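Local coordinates for protein agrin (Gallus gallus, PDB 1PZ7) that binds calcium through a laminin G domain and has its function modulated by that calcium and by alternative splicing, at residues A12-A16 against T197-C201; Y22-H26 against L188-N194; S55-T61 against I106-W111; S75-A79 against T142-T146. All coordinates share one frame. Numbering follows the deposited sequence.

Contact 1. Residues A12-A16 against T197-C201; sequences AEAIA and TILHC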
loop_
_atom_site.group_PDB
_atom_site.type_symbol
_atom_site.label_atom_id
_atom_site.label_comp_id
_atom_site.label_asym_id
_atom_site.label_seq_id
_atom_site.Cartn_x
_atom_site.Cartn_y
_atom_site.Cartn_z
ATOM N N ALA A 12 6.866 19.307 2.620
ATOM C CA ALA A 12 6.349 18.024 2.152
ATOM C C ALA A 12 5.072 18.215 1.347
ATOM O O ALA A 12 4.101 18.784 1.841
ATOM C CB ALA A 12 6.082 17.107 3.325
ATOM N N GLU A 13 5.072 17.735 0.108
ATOM C CA GLU A 13 3.886 17.825 -0.731
ATOM C C GLU A 13 2.890 16.750 -0.307
ATOM O O GLU A 13 3.124 15.564 -0.525
ATOM C CB GLU A 13 4.251 17.662 -2.204
ATOM C CG GLU A 13 3.044 17.598 -3.118
ATOM C CD GLU A 13 3.336 18.086 -4.521
ATOM O OE1 GLU A 13 2.460 18.745 -5.121
ATOM O OE2 GLU A 13 4.440 17.810 -5.029
ATOM N N ALA A 14 1.793 17.172 0.317
ATOM C CA ALA A 14 0.773 16.243 0.799
ATOM C C ALA A 14 -0.428 16.245 -0.132
ATOM O O ALA A 14 -1.010 17.292 -0.408
ATOM C CB ALA A 14 0.351 16.610 2.204
ATOM N N ILE A 15 -0.792 15.059 -0.606
ATOM C CA ILE A 15 -1.894 14.900 -1.546
ATOM C C ILE A 15 -3.147 14.394 -0.837
ATOM O O ILE A 15 -3.075 13.524 0.027
ATOM C CB ILE A 15 -1.468 13.935 -2.671
ATOM C CG1 ILE A 15 -0.276 14.515 -3.444
ATOM C CG2 ILE A 15 -2.630 13.644 -3.603
ATOM C CD1 ILE A 15 -0.523 15.880 -4.049
ATOM N N ALA A 16 -4.292 14.952 -1.219
ATOM C CA ALA A 16 -5.572 14.609 -0.616
ATOM C C ALA A 16 -6.284 13.541 -1.426
ATOM O O ALA A 16 -6.221 13.537 -2.656
ATOM C CB ALA A 16 -6.447 15.841 -0.500
ATOM N N THR A 197 -7.455 13.246 -10.451
ATOM C CA THR A 197 -7.758 14.625 -10.099
ATOM C C THR A 197 -6.900 14.982 -8.892
ATOM O O THR A 197 -7.058 14.397 -7.820
ATOM C CB THR A 197 -9.250 14.790 -9.777
ATOM O OG1 THR A 197 -10.033 14.575 -10.960
ATOM C CG2 THR A 197 -9.569 16.226 -9.389
ATOM N N ILE A 198 -5.989 15.931 -9.071
ATOM C CA ILE A 198 -5.054 16.302 -8.011
ATOM C C ILE A 198 -5.596 17.360 -7.061
ATOM O O ILE A 198 -5.984 18.449 -7.473
ATOM C CB ILE A 198 -3.730 16.807 -8.612
ATOM C CG1 ILE A 198 -3.099 15.733 -9.503
ATOM C CG2 ILE A 198 -2.766 17.220 -7.498
ATOM C CD1 ILE A 198 -2.800 14.431 -8.792
ATOM N N LEU A 199 -5.607 17.020 -5.780
ATOM C CA LEU A 199 -6.024 17.941 -4.740
ATOM C C LEU A 199 -4.974 17.869 -3.652
ATOM O O LEU A 199 -4.464 16.794 -3.348
ATOM C CB LEU A 199 -7.386 17.552 -4.169
ATOM C CG LEU A 199 -8.630 17.827 -5.020
ATOM C CD1 LEU A 199 -8.728 16.848 -6.166
ATOM C CD2 LEU A 199 -9.877 17.735 -4.169
ATOM N N HIS A 200 -4.633 19.014 -3.077
ATOM C CA HIS A 200 -3.644 19.052 -2.012
ATOM C C HIS A 200 -4.335 19.021 -0.659
ATOM O O HIS A 200 -5.491 19.426 -0.527
ATOM C CB HIS A 200 -2.755 20.284 -2.156
ATOM C CG HIS A 200 -2.014 20.333 -3.455
ATOM N ND1 HIS A 200 -1.110 19.362 -3.829
ATOM C CD2 HIS A 200 -2.057 21.220 -4.476
ATOM C CE1 HIS A 200 -0.621 19.655 -5.021
ATOM N NE2 HIS A 200 -1.180 20.776 -5.436
ATOM N N CYS A 201 -3.619 18.522 0.339
ATOM C CA CYS A 201 -4.157 18.374 1.683
ATOM C C CYS A 201 -4.617 19.698 2.291
ATOM O O CYS A 201 -4.090 20.769 2.008
ATOM C CB CYS A 201 -3.109 17.735 2.584
ATOM S SG CYS A 201 -3.828 17.004 4.052
HETATM O O HOH W 1 -5.431 14.152 -5.289
#
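The two ends of the chain meet here at a steep angle: the lines from CA of E13 to A16 and from CA of I198 to C201 run 98° apart, so the backbones touch at one place, a single beta bridge between I15 and H200 (CA-CA 4.5 Å). Two hydrogen bonds frame it, C201 N to A14 O (3.0 Å, 166° at the hydrogen) and A16 N to L199 O (2.8 Å, 172°). Two small bumps fit the close approach: the A14 methyl sits against the C201 side chain, CB to CB 3.7 Å, and the A16 methyl, pointing at the 197-201 segment, against that of L199, CB to CB 4.2 Å. The longer arm of I15 fills the space beside H200 and I198, its CD1 lying 3.5 Å from H200 ND1 and 4.3 Å from I198 CG2. Where the segments diverge, water 1 occupies the gap, accepting from L199 N (2.9 Å) and lying 2.8 Å from A16 O and 3.0 Å from T197 O. The chemistry implies a tail held in two ways: main-chain hydrogen bonds and apolar contacts keep it against the 12-16 segment, while a disulfide from C201 to C175 links its end covalently to strand 175-181.

Contact 2. Residues Y22-H26 against L188-N194; sequences YMEYH and LVEDALN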
loop_
_atom_site.group_PDB
_atom_site.type_symbol
_atom_site.label_atom_id
_atom_site.label_comp_id
_atom_site.label_asym_id
_atom_site.label_seq_id
_atom_site.Cartn_x
_atom_site.Cartn_y
_atom_site.Cartn_z
ATOM N N TYR A 22 -7.499 7.656 -6.665
ATOM C CA TYR A 22 -6.514 6.605 -6.592
ATOM C C TYR A 22 -5.522 6.814 -7.718
ATOM O O TYR A 22 -5.893 7.181 -8.837
ATOM C CB TYR A 22 -7.152 5.217 -6.602
ATOM C CG TYR A 22 -7.869 4.872 -7.875
ATOM C CD1 TYR A 22 -9.105 5.420 -8.175
ATOM C CD2 TYR A 22 -7.312 3.991 -8.779
ATOM C CE1 TYR A 22 -9.763 5.095 -9.349
ATOM C CE2 TYR A 22 -7.957 3.660 -9.948
ATOM C CZ TYR A 22 -9.177 4.209 -10.231
ATOM O OH TYR A 22 -9.805 3.865 -11.405
ATOM N N MET A 23 -4.249 6.644 -7.389
ATOM C CA MET A 23 -3.178 6.854 -8.345
ATOM C C MET A 23 -2.503 5.568 -8.679
ATOM O O MET A 23 -2.239 4.751 -7.801
ATOM C CB MET A 23 -2.096 7.768 -7.790
ATOM C CG MET A 23 -2.447 9.195 -7.806
ATOM S SD MET A 23 -3.512 9.472 -6.448
ATOM C CE MET A 23 -2.750 10.869 -5.771
ATOM N N GLU A 24 -2.192 5.415 -9.953
ATOM C CA GLU A 24 -1.487 4.253 -10.433
ATOM C C GLU A 24 -0.039 4.628 -10.678
ATOM O O GLU A 24 0.249 5.686 -11.242
ATOM C CB GLU A 24 -2.098 3.778 -11.740
ATOM C CG GLU A 24 -1.433 2.539 -12.300
ATOM C CD GLU A 24 -1.923 2.204 -13.689
ATOM O OE1 GLU A 24 -1.543 1.130 -14.201
ATOM O OE2 GLU A 24 -2.684 3.012 -14.264
ATOM N N TYR A 25 0.865 3.753 -10.262
ATOM C CA TYR A 25 2.289 3.943 -10.482
ATOM C C TYR A 25 2.859 2.634 -11.002
ATOM O O TYR A 25 2.201 1.597 -10.938
ATOM C CB TYR A 25 2.988 4.342 -9.177
ATOM C CG TYR A 25 2.408 5.582 -8.540
ATOM C CD1 TYR A 25 1.339 5.498 -7.662
ATOM C CD2 TYR A 25 2.920 6.839 -8.826
ATOM C CE1 TYR A 25 0.801 6.628 -7.086
ATOM C CE2 TYR A 25 2.387 7.978 -8.251
ATOM C CZ TYR A 25 1.330 7.868 -7.379
ATOM O OH TYR A 25 0.798 9.009 -6.817
ATOM N N HIS A 26 4.069 2.686 -11.544
ATOM C CA HIS A 26 4.753 1.481 -11.987
ATOM C C HIS A 26 6.141 1.464 -11.355
ATOM O O HIS A 26 6.800 2.502 -11.288
ATOM C CB HIS A 26 4.854 1.450 -13.513
ATOM C CG HIS A 26 5.652 0.300 -14.047
ATOM N ND1 HIS A 26 7.030 0.277 -14.031
ATOM C CD2 HIS A 26 5.264 -0.859 -14.628
ATOM C CE1 HIS A 26 7.457 -0.849 -14.573
ATOM N NE2 HIS A 26 6.405 -1.558 -14.942
ATOM N N LEU A 188 4.385 11.669 -6.221
ATOM C CA LEU A 188 2.950 11.387 -6.247
ATOM C C LEU A 188 2.205 12.025 -7.409
ATOM O O LEU A 188 1.396 11.371 -8.065
ATOM C CB LEU A 188 2.304 11.788 -4.920
ATOM C CG LEU A 188 2.810 11.017 -3.699
ATOM C CD1 LEU A 188 2.123 11.535 -2.449
ATOM C CD2 LEU A 188 2.611 9.506 -3.842
ATOM N N VAL A 189 2.479 13.295 -7.663
ATOM C CA VAL A 189 1.813 14.015 -8.738
ATOM C C VAL A 189 2.406 13.665 -10.104
ATOM O O VAL A 189 1.688 13.242 -11.009
ATOM C CB VAL A 189 1.883 15.541 -8.502
ATOM C CG1 VAL A 189 1.385 16.311 -9.716
ATOM C CG2 VAL A 189 1.077 15.921 -7.267
ATOM N N GLU A 190 3.720 13.818 -10.240
ATOM C CA GLU A 190 4.383 13.630 -11.530
ATOM C C GLU A 190 4.528 12.167 -11.982
ATOM O O GLU A 190 4.558 11.903 -13.193
ATOM C CB GLU A 190 5.752 14.323 -11.517
ATOM C CG GLU A 190 5.689 15.818 -11.217
ATOM C CD GLU A 190 5.013 16.622 -12.312
ATOM O OE1 GLU A 190 4.449 17.696 -12.002
ATOM O OE2 GLU A 190 5.045 16.190 -13.484
ATOM N N ASP A 191 4.635 11.237 -11.032
ATOM C CA ASP A 191 4.787 9.807 -11.338
ATOM C C ASP A 191 3.455 9.105 -11.670
ATOM O O ASP A 191 3.459 8.014 -12.236
ATOM C CB ASP A 191 5.458 9.055 -10.171
ATOM C CG ASP A 191 6.958 9.329 -10.053
ATOM O OD1 ASP A 191 7.564 8.810 -9.081
ATOM O OD2 ASP A 191 7.613 10.027 -10.864
ATOM N N ALA A 192 2.327 9.710 -11.297
ATOM C CA ALA A 192 1.008 9.104 -11.528
ATOM C C ALA A 192 0.737 8.862 -13.017
ATOM O O ALA A 192 1.009 9.721 -13.854
ATOM C CB ALA A 192 -0.080 9.978 -10.926
ATOM N N LEU A 193 0.171 7.700 -13.334
ATOM C CA LEU A 193 -0.041 7.289 -14.721
ATOM C C LEU A 193 -1.493 7.320 -15.203
ATOM O O LEU A 193 -1.742 7.218 -16.409
ATOM C CB LEU A 193 0.495 5.868 -14.911
ATOM C CG LEU A 193 1.960 5.633 -14.528
ATOM C CD1 LEU A 193 2.261 4.141 -14.537
ATOM C CD2 LEU A 193 2.903 6.387 -15.457
ATOM N N ASN A 194 -2.442 7.473 -14.285
ATOM C CA ASN A 194 -3.862 7.406 -14.633
ATOM C C ASN A 194 -4.584 8.750 -14.638
ATOM O O ASN A 194 -5.809 8.794 -14.522
ATOM C CB ASN A 194 -4.585 6.464 -13.675
ATOM C CG ASN A 194 -4.498 6.928 -12.240
ATOM O OD1 ASN A 194 -3.421 7.279 -11.757
ATOM N ND2 ASN A 194 -5.631 6.936 -11.549
HETATM O O HOH W 2 -7.909 5.616 -12.936
HETATM O O HOH W 3 -2.106 4.296 -17.087
HETATM O O HOH W 4 4.932 5.668 -12.084
#
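Strand 23-26 is approached by a loop whose residues 188-191 have helical phi/psi values but lack regular helical bonds; the chain then extends at A192 (phi/psi -60/137). The nearest CA pairs are E24 with L193 and Y25 with A192, both at 5.4 Å. One main-chain hydrogen bond spans the gap, L193 N to E24 O (2.9 Å, 152°), accompanied by a CA-H...O contact from A192 CA to the same E24 O at 3.5 Å. N194 supplies the strand's next two bonds from its side-chain amide: ND2 donates to Y22 O (2.7 Å) and OD1 accepts from E24 N (2.9 Å), so a single asparagine satisfies both polar groups as the backbone of a parallel neighbouring strand would. Within the beta sandwich of this laminin G domain, strand 23-26 is an outermost strand of the six-stranded sheet; strand 149-152 pairs with one side of it through M23 and Y25, and the loop occupies the other. Y25 anchors the loop's start by donating from OH to L188 O (2.7 Å), with its CZ 4.1 Å from L188 CD2. M23 CG rests 4.0 Å from A192 CB. At the exposed margin, water 3 links E24 OE2 (3.2 Å) to L193 O (3.0 Å).

Contact 3. Residues S55-T61 against I106-W111; sequences SIKTEAT and INTNHW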
loop_
_atom_site.group_PDB
_atom_site.type_symbol
_atom_site.label_atom_id
_atom_site.label_comp_id
_atom_site.label_asym_id
_atom_site.label_seq_id
_atom_site.Cartn_x
_atom_site.Cartn_y
_atom_site.Cartn_z
ATOM N N SER A 55 3.690 8.509 5.150
ATOM C CA SER A 55 3.012 9.154 6.251
ATOM C C SER A 55 1.606 9.459 5.784
ATOM O O SER A 55 1.407 9.859 4.640
ATOM C CB SER A 55 3.737 10.422 6.677
ATOM O OG SER A 55 4.863 10.081 7.473
ATOM N N ILE A 56 0.629 9.238 6.657
ATOM C CA ILE A 56 -0.754 9.506 6.307
ATOM C C ILE A 56 -1.433 10.270 7.420
ATOM O O ILE A 56 -0.983 10.267 8.566
ATOM C CB ILE A 56 -1.540 8.205 5.979
ATOM C CG1 ILE A 56 -1.777 7.359 7.230
ATOM C CG2 ILE A 56 -0.829 7.409 4.889
ATOM C CD1 ILE A 56 -2.752 6.216 6.989
ATOM N N LYS A 57 -2.528 10.924 7.056
ATOM C CA LYS A 57 -3.315 11.707 7.987
ATOM C C LYS A 57 -4.750 11.392 7.626
ATOM O O LYS A 57 -5.149 11.552 6.475
ATOM C CB LYS A 57 -3.003 13.191 7.819
ATOM C CG LYS A 57 -3.744 14.112 8.761
ATOM C CD LYS A 57 -3.427 15.555 8.427
ATOM C CE LYS A 57 -4.194 16.527 9.288
ATOM N NZ LYS A 57 -3.814 17.919 8.948
ATOM N N THR A 58 -5.534 10.928 8.591
ATOM C CA THR A 58 -6.869 10.470 8.264
ATOM C C THR A 58 -7.792 10.355 9.464
ATOM O O THR A 58 -7.342 10.279 10.605
ATOM C CB THR A 58 -6.755 9.085 7.580
ATOM O OG1 THR A 58 -8.034 8.659 7.096
ATOM C CG2 THR A 58 -6.339 8.007 8.584
ATOM N N GLU A 59 -9.090 10.357 9.173
ATOM C CA GLU A 59 -10.132 10.098 10.164
ATOM C C GLU A 59 -10.827 8.785 9.827
ATOM O O GLU A 59 -11.758 8.370 10.509
ATOM C CB GLU A 59 -11.181 11.207 10.156
ATOM C CG GLU A 59 -10.665 12.584 10.516
ATOM C CD GLU A 59 -11.730 13.649 10.342
ATOM O OE1 GLU A 59 -12.032 14.015 9.187
ATOM O OE2 GLU A 59 -12.275 14.115 11.356
ATOM N N ALA A 60 -10.384 8.140 8.752
ATOM C CA ALA A 60 -11.004 6.916 8.273
ATOM C C ALA A 60 -10.765 5.718 9.175
ATOM O O ALA A 60 -9.663 5.533 9.690
ATOM C CB ALA A 60 -10.509 6.602 6.856
ATOM N N THR A 61 -11.806 4.905 9.352
ATOM C CA THR A 61 -11.682 3.650 10.084
ATOM C C THR A 61 -11.644 2.475 9.107
ATOM O O THR A 61 -11.410 1.339 9.514
ATOM C CB THR A 61 -12.833 3.454 11.082
ATOM O OG1 THR A 61 -14.092 3.587 10.410
ATOM C CG2 THR A 61 -12.819 4.537 12.158
ATOM N N ILE A 106 -5.156 4.639 13.938
ATOM C CA ILE A 106 -4.674 5.478 12.846
ATOM C C ILE A 106 -5.527 6.714 12.574
ATOM O O ILE A 106 -5.044 7.696 12.012
ATOM C CB ILE A 106 -4.577 4.630 11.548
ATOM C CG1 ILE A 106 -3.763 5.360 10.473
ATOM C CG2 ILE A 106 -5.956 4.309 11.003
ATOM C CD1 ILE A 106 -2.307 5.579 10.832
ATOM N N ASN A 107 -6.787 6.665 12.988
ATOM C CA ASN A 107 -7.761 7.700 12.653
ATOM C C ASN A 107 -7.762 8.920 13.578
ATOM O O ASN A 107 -8.822 9.446 13.920
ATOM C CB ASN A 107 -9.158 7.076 12.626
ATOM C CG ASN A 107 -9.449 6.261 13.869
ATOM O OD1 ASN A 107 -8.667 5.390 14.252
ATOM N ND2 ASN A 107 -10.569 6.551 14.513
ATOM N N THR A 108 -6.573 9.381 13.952
ATOM C CA THR A 108 -6.429 10.518 14.863
ATOM C C THR A 108 -6.374 11.863 14.149
ATOM O O THR A 108 -6.322 12.906 14.797
ATOM C CB THR A 108 -5.125 10.382 15.642
ATOM O OG1 THR A 108 -4.035 10.309 14.712
ATOM C CG2 THR A 108 -5.071 9.064 16.409
ATOM N N ASN A 109 -6.353 11.831 12.821
ATOM C CA ASN A 109 -6.203 13.026 12.002
ATOM C C ASN A 109 -4.881 13.741 12.270
ATOM O O ASN A 109 -4.784 14.956 12.139
ATOM C CB ASN A 109 -7.385 13.984 12.169
ATOM C CG ASN A 109 -7.639 14.802 10.920
ATOM O OD1 ASN A 109 -7.334 14.363 9.810
ATOM N ND2 ASN A 109 -8.196 15.995 11.091
ATOM N N HIS A 110 -3.867 12.971 12.657
ATOM C CA HIS A 110 -2.522 13.490 12.850
ATOM C C HIS A 110 -1.607 12.700 11.930
ATOM O O HIS A 110 -1.819 11.508 11.716
ATOM C CB HIS A 110 -2.061 13.320 14.298
ATOM C CG HIS A 110 -2.926 14.019 15.298
ATOM N ND1 HIS A 110 -2.940 13.678 16.633
ATOM C CD2 HIS A 110 -3.813 15.033 15.161
ATOM C CE1 HIS A 110 -3.791 14.457 17.277
ATOM N NE2 HIS A 110 -4.335 15.287 16.407
ATOM N N TRP A 111 -0.597 13.361 11.382
ATOM C CA TRP A 111 0.352 12.689 10.515
ATOM C C TRP A 111 1.007 11.534 11.263
ATOM O O TRP A 111 1.568 11.714 12.352
ATOM C CB TRP A 111 1.404 13.674 10.015
ATOM C CG TRP A 111 0.885 14.560 8.934
ATOM C CD1 TRP A 111 0.590 15.890 9.029
ATOM C CD2 TRP A 111 0.586 14.182 7.585
ATOM N NE1 TRP A 111 0.127 16.360 7.824
ATOM C CE2 TRP A 111 0.118 15.331 6.919
ATOM C CE3 TRP A 111 0.673 12.984 6.865
ATOM C CZ2 TRP A 111 -0.261 15.317 5.577
ATOM C CZ3 TRP A 111 0.291 12.975 5.535
ATOM C CH2 TRP A 111 -0.162 14.132 4.905
HETATM O O HOH W 5 -4.159 10.174 11.080
#
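An ST turn lies at T58, in the 55-61 segment: T58 OG1 accepts from A60 N at 2.9 Å and 162°, and the same oxygen is hydrogen-bonded to I173 O. Alongside it runs the loop leading into strand 112-119, with CA distances of 4.6 Å for K57-W111, 4.6 Å for T58-N109 and 4.2 Å for E59-N107. One direct hydrogen bond joins the segments, N109 N to T58 O (2.9 Å, 135°); N109 makes the turn with positive phi (phi/psi 61/30). Water 5 fills the opening beside it, accepting from T58 N (2.9 Å) and lying 2.8 Å from each of I106 O and H110 O. This is one end of the laminin G beta sandwich, where a loop enters strand 112-119: strands 45-58 and 112-119 are antiparallel partners in one sheet, whereas I106 and T58 also touch I82 of the other, so the loop spans from one sheet to the other. The apolar side is built by I56 CD1 against I106 CG1 at 3.7 Å. Towards solvent, the extended K57 chain lies over the indole of W111 in a CH-pi contact, its CB 3.7 Å from the centroid of the six-membered ring and 10° off the normal. W111 also takes part in a cation-pi interaction with R177.

Contact 4. Residues S75-A79 against T142-T146; sequences SDYIA and TQLDT. With CA (calcium ion), chain C.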
loop_
_atom_site.group_PDB
_atom_site.type_symbol
_atom_site.label_atom_id
_atom_site.label_comp_id
_atom_site.label_asym_id
_atom_site.label_seq_id
_atom_site.Cartn_x
_atom_site.Cartn_y
_atom_site.Cartn_z
ATOM N N SER A 75 -3.970 -13.033 -9.090
ATOM C CA SER A 75 -2.701 -12.382 -8.789
ATOM C C SER A 75 -2.249 -12.346 -7.341
ATOM O O SER A 75 -3.057 -12.247 -6.417
ATOM C CB SER A 75 -2.743 -10.939 -9.295
ATOM O OG SER A 75 -2.941 -10.892 -10.694
ATOM N N ASP A 76 -0.932 -12.419 -7.166
ATOM C CA ASP A 76 -0.304 -12.182 -5.881
ATOM C C ASP A 76 -0.543 -10.723 -5.551
ATOM O O ASP A 76 -0.812 -9.914 -6.438
ATOM C CB ASP A 76 1.208 -12.381 -5.955
ATOM C CG ASP A 76 1.613 -13.821 -6.123
ATOM O OD1 ASP A 76 2.832 -14.057 -6.277
ATOM O OD2 ASP A 76 0.808 -14.775 -6.104
ATOM N N TYR A 77 -0.409 -10.368 -4.285
ATOM C CA TYR A 77 -0.555 -8.980 -3.890
ATOM C C TYR A 77 0.046 -8.742 -2.528
ATOM O O TYR A 77 0.224 -9.668 -1.749
ATOM C CB TYR A 77 -2.037 -8.584 -3.842
ATOM C CG TYR A 77 -2.841 -9.434 -2.889
ATOM C CD1 TYR A 77 -3.001 -9.059 -1.558
ATOM C CD2 TYR A 77 -3.411 -10.622 -3.306
ATOM C CE1 TYR A 77 -3.718 -9.845 -0.678
ATOM C CE2 TYR A 77 -4.129 -11.410 -2.439
ATOM C CZ TYR A 77 -4.276 -11.019 -1.128
ATOM O OH TYR A 77 -4.995 -11.824 -0.270
ATOM N N ILE A 78 0.380 -7.487 -2.274
ATOM C CA ILE A 78 0.734 -7.025 -0.945
ATOM C C ILE A 78 0.017 -5.688 -0.835
ATOM O O ILE A 78 0.055 -4.869 -1.761
ATOM C CB ILE A 78 2.262 -6.935 -0.710
ATOM C CG1 ILE A 78 2.557 -6.514 0.730
ATOM C CG2 ILE A 78 2.927 -5.978 -1.679
ATOM C CD1 ILE A 78 3.977 -6.818 1.152
ATOM N N ALA A 79 -0.691 -5.486 0.268
ATOM C CA ALA A 79 -1.493 -4.289 0.421
ATOM C C ALA A 79 -1.485 -3.769 1.842
ATOM O O ALA A 79 -1.300 -4.535 2.791
ATOM C CB ALA A 79 -2.920 -4.571 -0.007
ATOM N N THR A 142 7.513 -17.683 -1.788
ATOM C CA THR A 142 8.321 -16.654 -1.136
ATOM C C THR A 142 8.445 -15.404 -1.978
ATOM O O THR A 142 8.993 -14.405 -1.525
ATOM C CB THR A 142 9.752 -17.154 -0.887
ATOM O OG1 THR A 142 10.440 -17.316 -2.137
ATOM C CG2 THR A 142 9.756 -18.528 -0.261
ATOM N N GLN A 143 7.960 -15.473 -3.212
ATOM C CA GLN A 143 8.119 -14.375 -4.151
ATOM C C GLN A 143 6.777 -13.797 -4.565
ATOM O O GLN A 143 5.797 -14.522 -4.721
ATOM C CB GLN A 143 8.880 -14.868 -5.384
ATOM C CG GLN A 143 10.297 -15.342 -5.061
ATOM C CD GLN A 143 10.828 -16.381 -6.030
ATOM O OE1 GLN A 143 10.179 -16.712 -7.022
ATOM N NE2 GLN A 143 12.019 -16.896 -5.745
ATOM N N LEU A 144 6.738 -12.482 -4.724
ATOM C CA LEU A 144 5.534 -11.808 -5.168
ATOM C C LEU A 144 5.650 -11.615 -6.668
ATOM O O LEU A 144 6.480 -10.842 -7.142
ATOM C CB LEU A 144 5.366 -10.474 -4.445
ATOM C CG LEU A 144 3.920 -9.977 -4.400
ATOM C CD1 LEU A 144 3.734 -8.961 -3.281
ATOM C CD2 LEU A 144 3.488 -9.405 -5.741
ATOM N N ASP A 145 4.839 -12.359 -7.406
ATOM C CA ASP A 145 4.844 -12.295 -8.856
ATOM C C ASP A 145 3.949 -11.159 -9.311
ATOM O O ASP A 145 2.740 -11.185 -9.103
ATOM C CB ASP A 145 4.383 -13.623 -9.439
ATOM C CG ASP A 145 5.238 -14.772 -8.983
ATOM O OD1 ASP A 145 6.461 -14.735 -9.230
ATOM O OD2 ASP A 145 4.778 -15.739 -8.344
ATOM N N THR A 146 4.556 -10.152 -9.926
ATOM C CA THR A 146 3.828 -8.949 -10.304
ATOM C C THR A 146 4.392 -8.277 -11.547
ATOM O O THR A 146 5.530 -8.530 -11.947
ATOM C CB THR A 146 3.852 -7.943 -9.131
ATOM O OG1 THR A 146 3.194 -6.729 -9.516
ATOM C CG2 THR A 146 5.279 -7.505 -8.804
HETATM CA CA CA C . 4.303 -15.829 -5.939
HETATM O O HOH W 6 0.604 -9.533 -8.775
HETATM O O HOH W 7 0.717 -13.076 -9.427
HETATM O O HOH W 8 2.060 -16.983 -7.139
HETATM O O HOH W 9 5.714 -17.752 -6.161
#
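This is a metal-bridged contact at the calcium site, where the residue just before strand 77-83 of one sheet meets the beginning of strand 144-146, and the residue preceding it, in the other sheet of the laminin G sandwich. Calcium is bound by D76 OD1 and Q143 O, each at 2.3 Å, and by D145 OD2 at 2.5 Å; L93 O completes the protein ligands, and water 9 (2.4 Å) and water 8 (2.8 Å) add to the shell. Water 8 also donates to D76 OD2 at 2.7 Å. D76 OD1 does double duty: the oxygen that binds the ion also accepts a main-chain hydrogen bond from D145 N at 2.9 Å and 172°. Its 3.3 Å approach to D145 OD2 reflects oxygens gathered by one cation. Two waters stitch the backbones: water 6 donates to D76 O (2.8 Å) and D145 O (2.7 Å), while water 7 accepts from D76 N (2.9 Å) and donates to D145 O (2.8 Å). On the apolar side of the contact, I78 CG2 packs 3.5 Å from L144 CD1. Around these segments, strand 77-83 pairs with strands 63-68 and 86-92, strand 144-146 pairs with strand 45-58, and R118 of strand 112-119 touches both I78 and L144.

Leaving the N terminus, the chain enters contact 1 at 12-16, whose partner 197-201 is the modelled C-terminal end, so this contact encloses the other three. Contact 2 closes a smaller loop, from 22-26 to 188-194, and touches contact 1 where I15 CG2 meets M23 CE at 3.5 Å. Within that loop, contacts 3 and 4 cross, their segments following in the order 55-61, 75-79, 106-111, 142-146. Contact 3 touches contact 1 through A14 CB and W111 CZ2 at 3.7 Å. Contact 4 stands apart, its centre about 28 Å from that of contact 1, on the opposite side of the chain's centre. Contact 4 joins the two sheets at the calcium site; contact 3 packs the loop before strand 112-119 on strand 45-58; contacts 1 and 2 fasten the C-terminal tail.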